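Side-chain contacts in alpha-L-arabinofuranosidase B (Aspergillus kawachii, PDB 6SXT), which hydrolyses terminal non-reducing alpha-L-arabinofuranosyl residues from arabinoxylan, arabinan and arabinogalactan, as a secreted retaining glycosidase of family GH54: residues H19-A24 and A32-Q37; I74-D77 and N83-T86; S210-G215 and T253-A258. All coordinates share one frame; numbering follows the deposited sequence. Where two conformers were deposited one is given.

Contact 1 (H19-A24 and A32-Q37); sequences HSTTRA and ALYQLQ. With EDO (1,2-ethanediol), chain B.
T21 packs on Y34, and L33 on the backbone of S20 and R23, where the chain that follows strand 15-20 passes strand 34-38 at a classic beta bulge, L33 and Y34 both facing I47, in the beta-rich catalytic domain. The tight part is a CH-pi contact: T21 CB stands over one face of the Y34 ring, 4.1 Å from its centroid and 29° off the normal, with T21 CG2 reaching Y34 CG. The tyrosine's chi1 of 64° holds CG between its own backbone N and carbonyl carbon, turning the ring to the threonine. T21 OG1 is hydrogen-bonded to Y120 O. Beside this, L33 CB lies 3.5 Å from S20 O and L33 CD2 meets R23 O. The loop itself is shaped by an ST motif, S20 OG accepting from R23 N and, as an ST turn, from T22 N; that OG also bonds to Y291 O. Looser is the part beyond Y34, where partly exposed Q35 makes no contact with 19-24 and its OE1 accepts from a bound 1,2-ethanediol as well as pairing with T73 OG1. No direct hydrogen bond joins the segments. Y34 OH, paired with Q61 OE1, also accepts at 2.9 Å from a water whose other proton goes to T21 O.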
# COMPACT_ATOMS: atom_id res chain seq x y z
N HIS A 19 -10.54 -11.18 -2.98
CA HIS A 19 -10.36 -9.71 -3.04
C HIS A 19 -9.24 -9.34 -4.03
O HIS A 19 -8.11 -9.84 -3.88
CB HIS A 19 -9.92 -9.23 -1.68
CG HIS A 19 -10.91 -9.46 -0.60
ND1 HIS A 19 -10.60 -10.22 0.52
CD2 HIS A 19 -12.17 -9.04 -0.47
CE1 HIS A 19 -11.65 -10.25 1.31
NE2 HIS A 19 -12.64 -9.52 0.77
N SER A 20 -9.52 -8.49 -4.99
CA SER A 20 -8.46 -7.99 -5.89
C SER A 20 -8.91 -6.72 -6.55
O SER A 20 -10.05 -6.66 -7.04
CB SER A 20 -8.09 -9.01 -6.98
OG SER A 20 -7.05 -8.45 -7.79
N THR A 21 -8.00 -5.75 -6.65
CA THR A 21 -8.21 -4.54 -7.44
C THR A 21 -7.63 -4.71 -8.83
O THR A 21 -7.84 -3.82 -9.65
CB THR A 21 -7.72 -3.30 -6.71
OG1 THR A 21 -6.32 -3.49 -6.45
CG2 THR A 21 -8.47 -3.05 -5.43
N THR A 22 -6.85 -5.75 -9.07
CA THR A 22 -6.20 -5.96 -10.37
C THR A 22 -7.01 -6.84 -11.31
O THR A 22 -6.94 -6.61 -12.52
CB THR A 22 -4.77 -6.45 -10.21
OG1 THR A 22 -4.84 -7.74 -9.62
CG2 THR A 22 -3.94 -5.48 -9.38
N ARG A 23 -7.65 -7.90 -10.80
CA ARG A 23 -8.26 -8.90 -11.71
C ARG A 23 -9.35 -9.70 -11.04
O ARG A 23 -9.42 -9.84 -9.81
CB ARG A 23 -7.19 -9.83 -12.27
CG ARG A 23 -6.50 -10.70 -11.23
CD ARG A 23 -5.64 -11.73 -11.95
NE ARG A 23 -4.96 -12.63 -11.04
CZ ARG A 23 -4.77 -13.93 -11.30
NH1 ARG A 23 -5.21 -14.49 -12.42
NH2 ARG A 23 -4.15 -14.66 -10.39
N ALA A 24 -10.21 -10.26 -11.89
CA ALA A 24 -11.13 -11.31 -11.46
C ALA A 24 -10.37 -12.55 -11.00
O ALA A 24 -9.34 -12.91 -11.65
CB ALA A 24 -12.03 -11.66 -12.65
N ALA A 32 -18.25 -5.99 -9.98
CA ALA A 32 -17.34 -4.95 -9.49
C ALA A 32 -16.21 -5.58 -8.67
O ALA A 32 -16.44 -6.39 -7.77
CB ALA A 32 -18.06 -3.94 -8.66
N LEU A 33 -15.01 -5.13 -8.96
CA LEU A 33 -13.81 -5.52 -8.21
C LEU A 33 -13.59 -4.59 -7.03
O LEU A 33 -13.21 -5.07 -5.93
CB LEU A 33 -12.59 -5.43 -9.13
CG LEU A 33 -12.56 -6.39 -10.31
CD1 LEU A 33 -11.46 -6.00 -11.28
CD2 LEU A 33 -12.38 -7.79 -9.83
N TYR A 34 -13.82 -3.30 -7.22
CA TYR A 34 -13.60 -2.29 -6.17
C TYR A 34 -14.39 -1.02 -6.47
O TYR A 34 -14.87 -0.85 -7.59
CB TYR A 34 -12.09 -2.00 -5.99
CG TYR A 34 -11.37 -1.40 -7.15
CD1 TYR A 34 -10.89 -2.17 -8.17
CD2 TYR A 34 -11.08 -0.03 -7.20
CE1 TYR A 34 -10.14 -1.64 -9.20
CE2 TYR A 34 -10.35 0.54 -8.25
CZ TYR A 34 -9.82 -0.29 -9.23
OH TYR A 34 -9.11 0.22 -10.28
N GLN A 35 -14.52 -0.21 -5.43
CA GLN A 35 -15.15 1.11 -5.50
C GLN A 35 -14.09 2.20 -5.30
O GLN A 35 -13.21 2.05 -4.45
CB GLN A 35 -16.26 1.16 -4.49
CG GLN A 35 -17.08 2.45 -4.62
CD GLN A 35 -18.05 2.62 -3.48
OE1 GLN A 35 -17.66 2.90 -2.37
NE2 GLN A 35 -19.34 2.45 -3.78
N LEU A 36 -14.26 3.25 -6.07
CA LEU A 36 -13.48 4.49 -5.99
C LEU A 36 -14.33 5.61 -5.41
O LEU A 36 -15.53 5.65 -5.74
CB LEU A 36 -13.04 4.92 -7.37
CG LEU A 36 -12.03 4.03 -8.07
CD1 LEU A 36 -12.01 4.32 -9.56
CD2 LEU A 36 -10.65 4.22 -7.45
N GLN A 37 -13.69 6.55 -4.73
CA GLN A 37 -14.30 7.83 -4.34
C GLN A 37 -13.34 8.93 -4.77
O GLN A 37 -12.15 8.79 -4.44
CB GLN A 37 -14.59 7.91 -2.86
CG GLN A 37 -15.29 9.21 -2.47
CD GLN A 37 -15.60 9.22 -0.98
OE1 GLN A 37 -14.98 8.54 -0.17
NE2 GLN A 37 -16.69 9.91 -0.61
C1 EDO B . -18.11 4.78 1.15
O1 EDO B . -18.42 3.62 0.32
C2 EDO B . -18.62 6.11 0.71
O HOH W 1 -7.08 -1.68 -11.23

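Contact 2 (I74-D77 and N83-T86); sequences IIYD and NHLT
The rings of Y76 and H84 meet edge to face, their planes at 85° and their centroids 5.2 Å apart. Y76 supplies the edge: its CD1 stands over one face of the imidazole, offset toward the rim, while H84 ND1 lies near the plane of the phenol ring. One face of the Y76 ring also carries I74 CG2, again toward the rim. At the edge of the imidazole, and in its plane, D77 N donates to H84 ND1 over 2.9 Å, nearly straight at 164°. This bond identifies ND1 as an acceptor and fixes the rotation of the ring against the backbone of 74-77.

A second side-chain-to-backbone bond runs the other way. D77 has CG anti to its backbone N (chi1 169°), which carries the carboxylate across to N83, where OD2 accepts from N83 N at 2.9 Å through its anti lone pair. OD1 is engaged by S79 OG and A18 N. The N83 side chain lies alongside, its amide plane nearly parallel to that of the carboxylate, and its ND2 donates to V16 O and T136 O.

At the end of strand 70-75, I75 N donates to L85 O (3.0 Å) and L85 N returns the bond to I75 O. I75 CB and L85 CB are 4.3 Å apart, and both side chains also touch H19 and L276. On the other side of the backbone, I74 CG2 packs on H84 CB and I74 CG1 approaches T86 CG2. The paired bonds between I75 and L85 define a single antiparallel bridge of the hydrogen-bonded type, joining the end of strand 70-75 to the loop that leads into strand 86-87.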
# COMPACT_ATOMS: atom_id res chain seq x y z
N ILE A 74 -13.86 0.47 -1.27
CA ILE A 74 -14.32 -0.91 -1.03
C ILE A 74 -13.51 -1.81 -1.94
O ILE A 74 -13.35 -1.49 -3.12
CB ILE A 74 -15.82 -1.10 -1.30
CG1 ILE A 74 -16.68 -0.03 -0.61
CG2 ILE A 74 -16.25 -2.53 -0.92
CD1 ILE A 74 -18.15 -0.17 -0.98
N ILE A 75 -13.04 -2.92 -1.38
CA ILE A 75 -12.52 -4.05 -2.19
C ILE A 75 -13.59 -5.13 -2.07
O ILE A 75 -13.82 -5.68 -1.00
CB ILE A 75 -11.14 -4.51 -1.70
CG1 ILE A 75 -10.13 -3.35 -1.63
CG2 ILE A 75 -10.65 -5.58 -2.63
CD1 ILE A 75 -8.97 -3.61 -0.71
N TYR A 76 -14.28 -5.39 -3.16
CA TYR A 76 -15.45 -6.30 -3.09
C TYR A 76 -15.01 -7.75 -2.98
O TYR A 76 -13.94 -8.16 -3.48
CB TYR A 76 -16.35 -6.09 -4.32
CG TYR A 76 -17.05 -4.76 -4.36
CD1 TYR A 76 -18.02 -4.45 -3.42
CD2 TYR A 76 -16.72 -3.79 -5.30
CE1 TYR A 76 -18.66 -3.22 -3.46
CE2 TYR A 76 -17.34 -2.55 -5.31
CZ TYR A 76 -18.33 -2.27 -4.40
OH TYR A 76 -19.00 -1.05 -4.42
N ASP A 77 -15.80 -8.54 -2.28
CA ASP A 77 -15.63 -10.01 -2.22
C ASP A 77 -16.24 -10.60 -3.48
O ASP A 77 -17.48 -10.53 -3.65
CB ASP A 77 -16.30 -10.50 -0.95
CG ASP A 77 -16.41 -12.01 -0.91
OD1 ASP A 77 -15.64 -12.70 -1.64
OD2 ASP A 77 -17.27 -12.47 -0.15
N ASN A 83 -18.31 -10.55 1.73
CA ASN A 83 -17.20 -10.23 2.65
C ASN A 83 -16.38 -9.05 2.12
O ASN A 83 -15.13 -9.13 2.09
CB ASN A 83 -16.34 -11.46 2.93
CG ASN A 83 -17.16 -12.52 3.62
OD1 ASN A 83 -18.04 -12.14 4.43
ND2 ASN A 83 -16.87 -13.80 3.38
N HIS A 84 -17.02 -7.97 1.72
CA HIS A 84 -16.34 -6.80 1.14
C HIS A 84 -15.51 -6.11 2.22
O HIS A 84 -15.90 -6.05 3.40
CB HIS A 84 -17.38 -5.83 0.59
CG HIS A 84 -18.44 -6.47 -0.20
ND1 HIS A 84 -18.19 -7.31 -1.27
CD2 HIS A 84 -19.79 -6.33 -0.11
CE1 HIS A 84 -19.35 -7.68 -1.79
NE2 HIS A 84 -20.36 -7.11 -1.07
N LEU A 85 -14.33 -5.63 1.84
CA LEU A 85 -13.45 -4.89 2.75
C LEU A 85 -13.71 -3.39 2.64
O LEU A 85 -13.69 -2.84 1.53
CB LEU A 85 -12.00 -5.20 2.41
CG LEU A 85 -11.57 -6.63 2.59
CD1 LEU A 85 -10.13 -6.82 2.13
CD2 LEU A 85 -11.71 -7.06 4.02
N THR A 86 -13.97 -2.75 3.78
CA THR A 86 -14.28 -1.33 3.88
C THR A 86 -13.33 -0.66 4.89
O THR A 86 -12.52 -1.33 5.59
CB THR A 86 -15.77 -1.12 4.23
OG1 THR A 86 -15.98 -1.71 5.52
CG2 THR A 86 -16.70 -1.64 3.16

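Contact 3 (S210-G215 and T253-A258); sequences SGADEG and TYYSGA. With EDO (1,2-ethanediol), chain P.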
# COMPACT_ATOMS: atom_id res chain seq x y z
N SER A 210 7.35 -17.25 12.52
CA SER A 210 8.15 -17.62 11.34
C SER A 210 8.35 -19.13 11.27
O SER A 210 8.98 -19.66 10.34
CB SER A 210 9.47 -16.91 11.34
OG SER A 210 10.16 -17.20 12.58
N GLY A 211 7.73 -19.87 12.18
CA GLY A 211 7.72 -21.34 12.23
C GLY A 211 7.28 -21.81 13.60
O GLY A 211 6.69 -21.02 14.33
N ALA A 212 7.62 -23.05 13.95
CA ALA A 212 7.17 -23.69 15.21
C ALA A 212 7.63 -22.91 16.45
O ALA A 212 6.92 -22.94 17.49
CB ALA A 212 7.68 -25.12 15.25
N ASP A 213 8.81 -22.29 16.44
CA ASP A 213 9.40 -21.69 17.64
C ASP A 213 9.03 -20.22 17.74
O ASP A 213 8.92 -19.52 16.71
CB ASP A 213 10.92 -21.92 17.71
CG ASP A 213 11.31 -23.38 17.85
OD1 ASP A 213 10.51 -24.15 18.40
OD2 ASP A 213 12.38 -23.78 17.35
N GLU A 214 8.81 -19.70 18.95
CA GLU A 214 8.79 -18.25 19.16
C GLU A 214 10.14 -17.68 18.71
O GLU A 214 11.18 -18.44 18.80
CB GLU A 214 8.50 -17.77 20.58
CG GLU A 214 7.02 -17.80 20.93
CD GLU A 214 6.72 -17.40 22.37
OE1 GLU A 214 7.65 -17.44 23.20
OE2 GLU A 214 5.58 -17.03 22.67
N GLY A 215 10.13 -16.46 18.17
CA GLY A 215 11.35 -15.77 17.69
C GLY A 215 11.93 -16.36 16.40
O GLY A 215 11.21 -16.53 15.42
N THR A 253 8.02 -24.38 0.61
CA THR A 253 7.41 -24.45 1.94
C THR A 253 8.45 -24.03 2.97
O THR A 253 9.53 -24.65 3.03
CB THR A 253 6.82 -25.83 2.19
OG1 THR A 253 5.81 -26.06 1.21
CG2 THR A 253 6.27 -25.93 3.59
N TYR A 254 8.17 -23.00 3.74
CA TYR A 254 9.15 -22.56 4.76
C TYR A 254 8.72 -22.96 6.16
O TYR A 254 9.62 -23.01 7.04
CB TYR A 254 9.47 -21.09 4.55
CG TYR A 254 10.04 -20.86 3.19
CD1 TYR A 254 11.27 -21.40 2.86
CD2 TYR A 254 9.37 -20.11 2.24
CE1 TYR A 254 11.82 -21.21 1.61
CE2 TYR A 254 9.91 -19.93 0.97
CZ TYR A 254 11.14 -20.47 0.66
OH TYR A 254 11.76 -20.30 -0.55
N TYR A 255 7.49 -23.31 6.38
CA TYR A 255 7.04 -24.01 7.60
C TYR A 255 5.90 -24.90 7.22
O TYR A 255 4.99 -24.52 6.47
CB TYR A 255 6.61 -23.07 8.75
CG TYR A 255 6.25 -23.87 9.98
CD1 TYR A 255 7.29 -24.51 10.63
CD2 TYR A 255 4.94 -24.21 10.26
CE1 TYR A 255 7.00 -25.40 11.65
CE2 TYR A 255 4.63 -25.12 11.28
CZ TYR A 255 5.68 -25.72 11.97
OH TYR A 255 5.39 -26.65 12.94
N SER A 256 5.84 -26.07 7.85
CA SER A 256 4.66 -26.96 7.77
C SER A 256 4.68 -27.90 8.96
O SER A 256 5.69 -28.55 9.18
CB SER A 256 4.63 -27.78 6.52
OG SER A 256 3.51 -28.66 6.56
N GLY A 257 3.62 -27.89 9.74
CA GLY A 257 3.58 -28.82 10.87
C GLY A 257 2.81 -28.26 12.01
O GLY A 257 1.92 -27.44 11.81
N ALA A 258 3.11 -28.78 13.20
CA ALA A 258 2.28 -28.52 14.38
C ALA A 258 2.19 -27.05 14.76
O ALA A 258 3.09 -26.20 14.54
CB ALA A 258 2.85 -29.35 15.52
C1 EDO P . 12.33 -23.57 10.06
O1 EDO P . 13.42 -23.18 10.91
C2 EDO P . 10.90 -23.23 10.39
O2 EDO P . 10.10 -22.23 9.60
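Y255 approaches the 210-215 loop with the face of its ring, and G211 and A212 are what it meets. Its CG is anti to the backbone N (chi1 -177°), directing the ring across the peptide between those two residues. CB comes first, 4.0 Å from G211 CA and near O2 of a bound 1,2-ethanediol, which sits close to the ring plane at its edge. CG and CD1 then pass G211 CA, CD1 at 3.6 Å. Further out, CE1 lies 3.3 Å from A212 N, and G211 C is over the same face, offset toward the rim.

Y255 follows the corner that the chain turns at Y254 in strand 250-257, which pairs with strand 238-245 in the catalytic domain. A classic beta bulge marks the place, Y254 and Y255 both facing I241 of that neighbouring strand. W239, also on strand 238-245, meets the Y255 ring with its plane inclined by about 30°.

Beyond CE1, CZ is still beside A212 N and A212 CB. Near the end of the ring, A212 CB lies 3.7 Å from Y255 CE1 and 3.6 Å from Y255 OH. OH itself turns back to its own segment and donates to A258 O at 2.8 Å, in the carbonyl plane and on a lone pair, which ties the phenol to the chain three residues on. No hydrogen bond links the two segments directly. Ethanediol O2 lies between them, 2.7 Å from Y254 O and 2.9 Å from S210 O.

In the fold
Contacts 1 and 2 are neighbours, their centres about 8 Å apart. Strands 34-38 and 70-75 are adjacent in one sheet, where Q35 N lies 2.9 Å from I74 O, and separately H19 NE2 lies 2.8 Å from N83 O, both probable hydrogen bonds. Contact 3 stands well apart, its centre about 33 Å from that of contact 1 and about 30 Å from that of contact 2, yet contacts 1 and 3 both reach the large antiparallel sheet. In contact 3 the S210 side chain is about 13 Å from the bound inhibitor and about 9 Å from the side chain of substrate-binding N207. In contact 2, the L85 side chain is about 12 Å from substrate-binding G280.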